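Local coordinates for protein integral membrane indolylacetylinositol arabinosyltransferase EmbC (Mycolicibacterium smegmatis, PDB 7BVE) that probably transfers arabinose units from a lipid-linked donor onto growing arabinan chains of the mycobacterial cell wall, and binds the drug ethambutol, at residues A[86-98]-A[180-192]. Residues are numbered along the deposited sequence; the frame is centred on the assembly and turned at random.
Sequences RNRSVLLSTVPKQ and RPQIVGVFTDLSG
Residues 88-95 and 184-189 run antiparallel, with Leu-92 facing Thr-188 and Thr-94 facing Val-186, but the pairing is irregular and joined by scattered backbone bonds. Phe-187 N donates to Ser-93 O at 3.2 Å. Val-184 N reaches Thr-94 O at 3.1 Å. Two threonine hydroxyls add bonds to main-chain carbonyls. Thr-94 OG1 gives its proton to Gln-182 O at 2.9 Å. It also hydrogen-bonds to the backbone N of Leu-107, so two bonds grip the hydroxyl. With Thr-188 OG1 anti to its backbone N (chi1 -176°), the hydroxyl reaches Leu-91 O at 2.9 Å and donates to it from above the carbonyl plane.

Both segments belong to the N-terminal concanavalin-like domain. Strand 90-93 is an outer strand of an antiparallel sheet and pairs with strand 107-112. The loop 180-192, between strands 171-175 and 201-203 of the larger sheet, lies against it and so links the two sheets.

Asp-189 sits at one end. The extended Lys-97 chain comes from the opposite direction and forms a salt bridge, NZ to OD2 at 2.8 Å, on the syn side of the carboxylate. Val-90 CG2 packs against the same oxygen. Arg-88 NH2 is modelled very close to Asp-189 O, which lies at the guanidinium edge near its plane; a hydrogen bond this short is doubtful in its exact length.

Apolar groups line the rest. Phe-187 sets CE2 against Pro-96 CD at 3.6 Å, approaching obliquely, while Val-184 CG2 lies at the ring edge and touches Pro-96 CD at 3.8 Å. Tyr-1047 meets the Phe-187 ring with its plane roughly perpendicular, and Leu-1019 of helix 1016-1019 also packs on Phe-187. Beyond Asp-189, Leu-91 CD1 touches Leu-190 CD1 at 3.7 Å.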
ATOM      1  N   ARG A  86      50.088   7.441 -30.001  1.00 63.00           N
ATOM      2  CA  ARG A  86      48.964   8.361 -29.873  1.00 63.00           C
ATOM      3  C   ARG A  86      47.802   7.625 -29.224  1.00 63.00           C
ATOM      4  O   ARG A  86      47.052   6.911 -29.895  1.00 63.00           O
ATOM      5  CB  ARG A  86      48.564   8.933 -31.226  1.00 63.00           C
ATOM      6  CG  ARG A  86      49.586   9.855 -31.839  1.00 63.00           C
ATOM      7  CD  ARG A  86      49.670  11.165 -31.089  1.00 63.00           C
ATOM      8  NE  ARG A  86      50.545  12.101 -31.779  1.00 63.00           N
ATOM      9  CZ  ARG A  86      51.854  12.183 -31.572  1.00 63.00           C
ATOM     10  NH1 ARG A  86      52.438  11.381 -30.693  1.00 63.00           N
ATOM     11  NH2 ARG A  86      52.580  13.062 -32.247  1.00 63.00           N
ATOM     12  N   ASN A  87      47.671   7.791 -27.913  1.00 56.51           N
ATOM     13  CA  ASN A  87      46.444   7.481 -27.195  1.00 56.51           C
ATOM     14  C   ASN A  87      45.504   8.677 -27.119  1.00 56.51           C
ATOM     15  O   ASN A  87      44.497   8.618 -26.410  1.00 56.51           O
ATOM     16  CB  ASN A  87      46.769   6.969 -25.787  1.00 56.51           C
ATOM     17  CG  ASN A  87      47.671   7.916 -25.001  1.00 56.51           C
ATOM     18  OD1 ASN A  87      48.073   8.974 -25.486  1.00 56.51           O
ATOM     19  ND2 ASN A  87      47.980   7.535 -23.767  1.00 56.51           N
ATOM     20  N   ARG A  88      45.820   9.755 -27.829  1.00 41.12           N
ATOM     21  CA  ARG A  88      45.029  10.977 -27.813  1.00 41.12           C
ATOM     22  C   ARG A  88      43.825  10.790 -28.722  1.00 41.12           C
ATOM     23  O   ARG A  88      43.955  10.836 -29.946  1.00 41.12           O
ATOM     24  CB  ARG A  88      45.889  12.144 -28.278  1.00 41.12           C
ATOM     25  CG  ARG A  88      47.069  12.398 -27.385  1.00 41.12           C
ATOM     26  CD  ARG A  88      47.913  13.543 -27.882  1.00 41.12           C
ATOM     27  NE  ARG A  88      49.092  13.723 -27.044  1.00 41.12           N
ATOM     28  CZ  ARG A  88      49.127  14.484 -25.958  1.00 41.12           C
ATOM     29  NH1 ARG A  88      50.243  14.582 -25.254  1.00 41.12           N
ATOM     30  NH2 ARG A  88      48.048  15.149 -25.572  1.00 41.12           N
ATOM     31  N   SER A  89      42.648  10.582 -28.135  1.00 29.59           N
ATOM     32  CA  SER A  89      41.470  10.290 -28.945  1.00 29.59           C
ATOM     33  C   SER A  89      40.625  11.531 -29.212  1.00 29.59           C
ATOM     34  O   SER A  89      40.371  11.868 -30.371  1.00 29.59           O
ATOM     35  CB  SER A  89      40.628   9.198 -28.280  1.00 29.59           C
ATOM     36  OG  SER A  89      41.311   7.960 -28.300  1.00 29.59           O
ATOM     37  N   VAL A  90      40.187  12.221 -28.167  1.00 19.85           N
ATOM     38  CA  VAL A  90      39.223  13.296 -28.358  1.00 19.85           C
ATOM     39  C   VAL A  90      39.941  14.582 -28.740  1.00 19.85           C
ATOM     40  O   VAL A  90      41.037  14.887 -28.259  1.00 19.85           O
ATOM     41  CB  VAL A  90      38.333  13.473 -27.112  1.00 19.85           C
ATOM     42  CG1 VAL A  90      37.573  12.201 -26.834  1.00 19.85           C
ATOM     43  CG2 VAL A  90      39.119  13.882 -25.899  1.00 19.85           C
ATOM     44  N   LEU A  91      39.339  15.309 -29.673  1.00 15.99           N
ATOM     45  CA  LEU A  91      39.765  16.650 -30.030  1.00 15.99           C
ATOM     46  C   LEU A  91      39.095  17.699 -29.166  1.00 15.99           C
ATOM     47  O   LEU A  91      39.714  18.719 -28.849  1.00 15.99           O
ATOM     48  CB  LEU A  91      39.440  16.919 -31.502  1.00 15.99           C
ATOM     49  CG  LEU A  91      39.786  18.262 -32.137  1.00 15.99           C
ATOM     50  CD1 LEU A  91      41.263  18.445 -32.197  1.00 15.99           C
ATOM     51  CD2 LEU A  91      39.202  18.346 -33.517  1.00 15.99           C
ATOM     52  N   LEU A  92      37.856  17.441 -28.759  1.00 15.07           N
ATOM     53  CA  LEU A  92      37.047  18.363 -27.987  1.00 15.07           C
ATOM     54  C   LEU A  92      35.906  17.562 -27.392  1.00 15.07           C
ATOM     55  O   LEU A  92      35.494  16.550 -27.956  1.00 15.07           O
ATOM     56  CB  LEU A  92      36.535  19.499 -28.869  1.00 15.07           C
ATOM     57  CG  LEU A  92      35.905  20.753 -28.297  1.00 15.07           C
ATOM     58  CD1 LEU A  92      36.288  21.866 -29.217  1.00 15.07           C
ATOM     59  CD2 LEU A  92      34.403  20.635 -28.231  1.00 15.07           C
ATOM     60  N   SER A  93      35.404  18.016 -26.254  1.00 15.07           N
ATOM     61  CA  SER A  93      34.365  17.300 -25.536  1.00 15.07           C
ATOM     62  C   SER A  93      33.690  18.269 -24.585  1.00 15.07           C
ATOM     63  O   SER A  93      34.219  19.341 -24.295  1.00 15.07           O
ATOM     64  CB  SER A  93      34.940  16.116 -24.766  1.00 15.07           C
ATOM     65  OG  SER A  93      33.937  15.465 -24.020  1.00 15.07           O
ATOM     66  N   THR A  94      32.505  17.893 -24.118  1.00 15.07           N
ATOM     67  CA  THR A  94      31.878  18.581 -23.003  1.00 15.07           C
ATOM     68  C   THR A  94      31.735  17.685 -21.787  1.00 15.07           C
ATOM     69  O   THR A  94      31.199  18.122 -20.769  1.00 15.07           O
ATOM     70  CB  THR A  94      30.507  19.146 -23.395  1.00 15.07           C
ATOM     71  OG1 THR A  94      29.613  18.084 -23.728  1.00 15.07           O
ATOM     72  CG2 THR A  94      30.626  20.084 -24.569  1.00 15.07           C
ATOM     73  N   VAL A  95      32.190  16.438 -21.876  1.00 15.07           N
ATOM     74  CA  VAL A  95      32.233  15.498 -20.754  1.00 15.07           C
ATOM     75  C   VAL A  95      33.566  14.772 -20.779  1.00 15.07           C
ATOM     76  O   VAL A  95      34.215  14.669 -21.828  1.00 15.07           O
ATOM     77  CB  VAL A  95      31.081  14.475 -20.832  1.00 15.07           C
ATOM     78  CG1 VAL A  95      29.751  15.120 -20.526  1.00 15.07           C
ATOM     79  CG2 VAL A  95      31.034  13.890 -22.206  1.00 15.07           C
ATOM     80  N   PRO A  96      34.029  14.284 -19.623  1.00 15.07           N
ATOM     81  CA  PRO A  96      35.268  13.492 -19.626  1.00 15.07           C
ATOM     82  C   PRO A  96      35.001  12.127 -20.238  1.00 15.07           C
ATOM     83  O   PRO A  96      34.045  11.453 -19.858  1.00 15.07           O
ATOM     84  CB  PRO A  96      35.626  13.382 -18.142  1.00 15.07           C
ATOM     85  CG  PRO A  96      34.891  14.437 -17.494  1.00 15.07           C
ATOM     86  CD  PRO A  96      33.615  14.569 -18.241  1.00 15.07           C
ATOM     87  N   LYS A  97      35.867  11.706 -21.167  1.00 15.07           N
ATOM     88  CA  LYS A  97      35.644  10.475 -21.918  1.00 15.07           C
ATOM     89  C   LYS A  97      35.743   9.215 -21.063  1.00 15.07           C
ATOM     90  O   LYS A  97      35.298   8.153 -21.508  1.00 15.07           O
ATOM     91  CB  LYS A  97      36.648  10.373 -23.062  1.00 15.07           C
ATOM     92  CG  LYS A  97      38.071  10.181 -22.587  1.00 15.07           C
ATOM     93  CD  LYS A  97      39.048  10.127 -23.735  1.00 15.07           C
ATOM     94  CE  LYS A  97      40.463   9.920 -23.241  1.00 15.07           C
ATOM     95  NZ  LYS A  97      41.437   9.930 -24.360  1.00 15.07           N
ATOM     96  N   GLN A  98      36.315   9.304 -19.857  1.00 15.07           N
ATOM     97  CA  GLN A  98      36.462   8.139 -18.999  1.00 15.07           C
ATOM     98  C   GLN A  98      35.182   7.771 -18.273  1.00 15.07           C
ATOM     99  O   GLN A  98      35.098   6.665 -17.732  1.00 15.07           O
ATOM    100  CB  GLN A  98      37.559   8.362 -17.961  1.00 15.07           C
ATOM    101  CG  GLN A  98      38.962   8.409 -18.511  1.00 15.07           C
ATOM    102  CD  GLN A  98      39.372   9.788 -18.940  1.00 15.07           C
ATOM    103  OE1 GLN A  98      38.754  10.770 -18.562  1.00 15.07           O
ATOM    104  NE2 GLN A  98      40.432   9.872 -19.725  1.00 15.07           N
ATOM    105  N   ARG A 180      20.235  18.719 -27.132  1.00 15.07           N
ATOM    106  CA  ARG A 180      21.282  19.556 -26.573  1.00 15.07           C
ATOM    107  C   ARG A 180      22.186  18.726 -25.671  1.00 15.07           C
ATOM    108  O   ARG A 180      21.691  17.907 -24.892  1.00 15.07           O
ATOM    109  CB  ARG A 180      20.695  20.731 -25.810  1.00 15.07           C
ATOM    110  CG  ARG A 180      20.183  21.813 -26.716  1.00 15.07           C
ATOM    111  CD  ARG A 180      19.678  23.013 -25.966  1.00 15.07           C
ATOM    112  NE  ARG A 180      18.397  22.772 -25.326  1.00 15.07           N
ATOM    113  CZ  ARG A 180      17.792  23.647 -24.540  1.00 15.07           C
ATOM    114  NH1 ARG A 180      16.622  23.361 -24.004  1.00 15.07           N
ATOM    115  NH2 ARG A 180      18.354  24.813 -24.299  1.00 15.07           N
ATOM    116  N   PRO A 181      23.502  18.881 -25.772  1.00 15.07           N
ATOM    117  CA  PRO A 181      24.407  18.092 -24.944  1.00 15.07           C
ATOM    118  C   PRO A 181      24.578  18.679 -23.553  1.00 15.07           C
ATOM    119  O   PRO A 181      24.453  19.884 -23.337  1.00 15.07           O
ATOM    120  CB  PRO A 181      25.720  18.150 -25.729  1.00 15.07           C
ATOM    121  CG  PRO A 181      25.654  19.417 -26.447  1.00 15.07           C
ATOM    122  CD  PRO A 181      24.228  19.623 -26.813  1.00 15.07           C
ATOM    123  N   GLN A 182      24.874  17.800 -22.600  1.00 15.07           N
ATOM    124  CA  GLN A 182      25.175  18.226 -21.243  1.00 15.07           C
ATOM    125  C   GLN A 182      26.628  18.662 -21.130  1.00 15.07           C
ATOM    126  O   GLN A 182      27.529  18.011 -21.660  1.00 15.07           O
ATOM    127  CB  GLN A 182      24.864  17.106 -20.255  1.00 15.07           C
ATOM    128  CG  GLN A 182      25.188  17.442 -18.820  1.00 15.07           C
ATOM    129  CD  GLN A 182      24.698  16.420 -17.836  1.00 15.07           C
ATOM    130  OE1 GLN A 182      24.045  15.455 -18.203  1.00 15.07           O
ATOM    131  NE2 GLN A 182      25.024  16.620 -16.572  1.00 15.07           N
ATOM    132  N   ILE A 183      26.852  19.782 -20.445  1.00 15.07           N
ATOM    133  CA  ILE A 183      28.169  20.389 -20.316  1.00 15.07           C
ATOM    134  C   ILE A 183      28.589  20.331 -18.858  1.00 15.07           C
ATOM    135  O   ILE A 183      27.846  20.772 -17.978  1.00 15.07           O
ATOM    136  CB  ILE A 183      28.162  21.837 -20.826  1.00 15.07           C
ATOM    137  CG1 ILE A 183      27.808  21.868 -22.303  1.00 15.07           C
ATOM    138  CG2 ILE A 183      29.492  22.474 -20.619  1.00 15.07           C
ATOM    139  CD1 ILE A 183      27.560  23.233 -22.824  1.00 15.07           C
ATOM    140  N   VAL A 184      29.764  19.753 -18.599  1.00 15.07           N
ATOM    141  CA  VAL A 184      30.378  19.766 -17.275  1.00 15.07           C
ATOM    142  C   VAL A 184      31.768  20.373 -17.393  1.00 15.07           C
ATOM    143  O   VAL A 184      32.583  20.270 -16.474  1.00 15.07           O
ATOM    144  CB  VAL A 184      30.445  18.363 -16.641  1.00 15.07           C
ATOM    145  CG1 VAL A 184      29.072  17.803 -16.417  1.00 15.07           C
ATOM    146  CG2 VAL A 184      31.237  17.433 -17.493  1.00 15.07           C
ATOM    147  N   GLY A 185      32.043  21.021 -18.514  1.00 15.07           N
ATOM    148  CA  GLY A 185      33.342  21.612 -18.756  1.00 15.07           C
ATOM    149  C   GLY A 185      33.698  21.428 -20.207  1.00 15.07           C
ATOM    150  O   GLY A 185      32.876  20.910 -20.951  1.00 15.07           O
ATOM    151  N   VAL A 186      34.876  21.849 -20.646  1.00 15.07           N
ATOM    152  CA  VAL A 186      35.318  21.622 -22.017  1.00 15.07           C
ATOM    153  C   VAL A 186      36.681  20.959 -21.945  1.00 15.07           C
ATOM    154  O   VAL A 186      37.662  21.595 -21.550  1.00 15.07           O
ATOM    155  CB  VAL A 186      35.380  22.913 -22.837  1.00 15.07           C
ATOM    156  CG1 VAL A 186      35.918  22.629 -24.219  1.00 15.07           C
ATOM    157  CG2 VAL A 186      34.015  23.555 -22.943  1.00 15.07           C
ATOM    158  N   PHE A 187      36.749  19.691 -22.332  1.00 15.07           N
ATOM    159  CA  PHE A 187      37.930  18.866 -22.151  1.00 15.07           C
ATOM    160  C   PHE A 187      38.544  18.538 -23.503  1.00 15.07           C
ATOM    161  O   PHE A 187      37.870  18.566 -24.531  1.00 15.07           O
ATOM    162  CB  PHE A 187      37.572  17.584 -21.410  1.00 15.07           C
ATOM    163  CG  PHE A 187      36.903  17.825 -20.105  1.00 15.07           C
ATOM    164  CD1 PHE A 187      37.607  18.251 -19.008  1.00 15.07           C
ATOM    165  CD2 PHE A 187      35.552  17.608 -19.972  1.00 15.07           C
ATOM    166  CE1 PHE A 187      36.980  18.483 -17.819  1.00 15.07           C
ATOM    167  CE2 PHE A 187      34.926  17.831 -18.785  1.00 15.07           C
ATOM    168  CZ  PHE A 187      35.633  18.262 -17.710  1.00 15.07           C
ATOM    169  N   THR A 188      39.835  18.225 -23.500  1.00 15.09           N
ATOM    170  CA  THR A 188      40.560  17.951 -24.735  1.00 15.09           C
ATOM    171  C   THR A 188      41.743  17.048 -24.422  1.00 15.09           C
ATOM    172  O   THR A 188      42.024  16.742 -23.260  1.00 15.09           O
ATOM    173  CB  THR A 188      41.024  19.241 -25.398  1.00 15.09           C
ATOM    174  OG1 THR A 188      41.649  18.928 -26.645  1.00 15.09           O
ATOM    175  CG2 THR A 188      42.016  19.943 -24.525  1.00 15.09           C
ATOM    176  N   ASP A 189      42.441  16.613 -25.476  1.00 21.54           N
ATOM    177  CA  ASP A 189      43.646  15.802 -25.333  1.00 21.54           C
ATOM    178  C   ASP A 189      44.841  16.366 -26.083  1.00 21.54           C
ATOM    179  O   ASP A 189      45.760  15.610 -26.400  1.00 21.54           O
ATOM    180  CB  ASP A 189      43.429  14.359 -25.802  1.00 21.54           C
ATOM    181  CG  ASP A 189      42.608  13.546 -24.834  1.00 21.54           C
ATOM    182  OD1 ASP A 189      42.530  13.927 -23.654  1.00 21.54           O
ATOM    183  OD2 ASP A 189      42.083  12.491 -25.238  1.00 21.54           O
ATOM    184  N   LEU A 190      44.858  17.654 -26.389  1.00 23.62           N
ATOM    185  CA  LEU A 190      46.011  18.254 -27.036  1.00 23.62           C
ATOM    186  C   LEU A 190      46.743  19.156 -26.050  1.00 23.62           C
ATOM    187  O   LEU A 190      46.276  19.407 -24.939  1.00 23.62           O
ATOM    188  CB  LEU A 190      45.582  19.033 -28.274  1.00 23.62           C
ATOM    189  CG  LEU A 190      44.878  18.222 -29.355  1.00 23.62           C
ATOM    190  CD1 LEU A 190      44.507  19.120 -30.501  1.00 23.62           C
ATOM    191  CD2 LEU A 190      45.755  17.100 -29.824  1.00 23.62           C
ATOM    192  N   SER A 191      47.917  19.636 -26.462  1.00 29.66           N
ATOM    193  CA  SER A 191      48.743  20.408 -25.543  1.00 29.66           C
ATOM    194  C   SER A 191      49.432  21.628 -26.140  1.00 29.66           C
ATOM    195  O   SER A 191      50.074  22.366 -25.389  1.00 29.66           O
ATOM    196  CB  SER A 191      49.811  19.501 -24.921  1.00 29.66           C
ATOM    197  OG  SER A 191      50.732  19.064 -25.903  1.00 29.66           O
ATOM    198  N   GLY A 192      49.318  21.881 -27.435  1.00 37.10           N
ATOM    199  CA  GLY A 192      50.080  22.942 -28.053  1.00 37.10           C
ATOM    200  C   GLY A 192      49.481  24.321 -27.870  1.00 37.10           C
ATOM    201  O   GLY A 192      48.588  24.535 -27.044  1.00 37.10           O
TER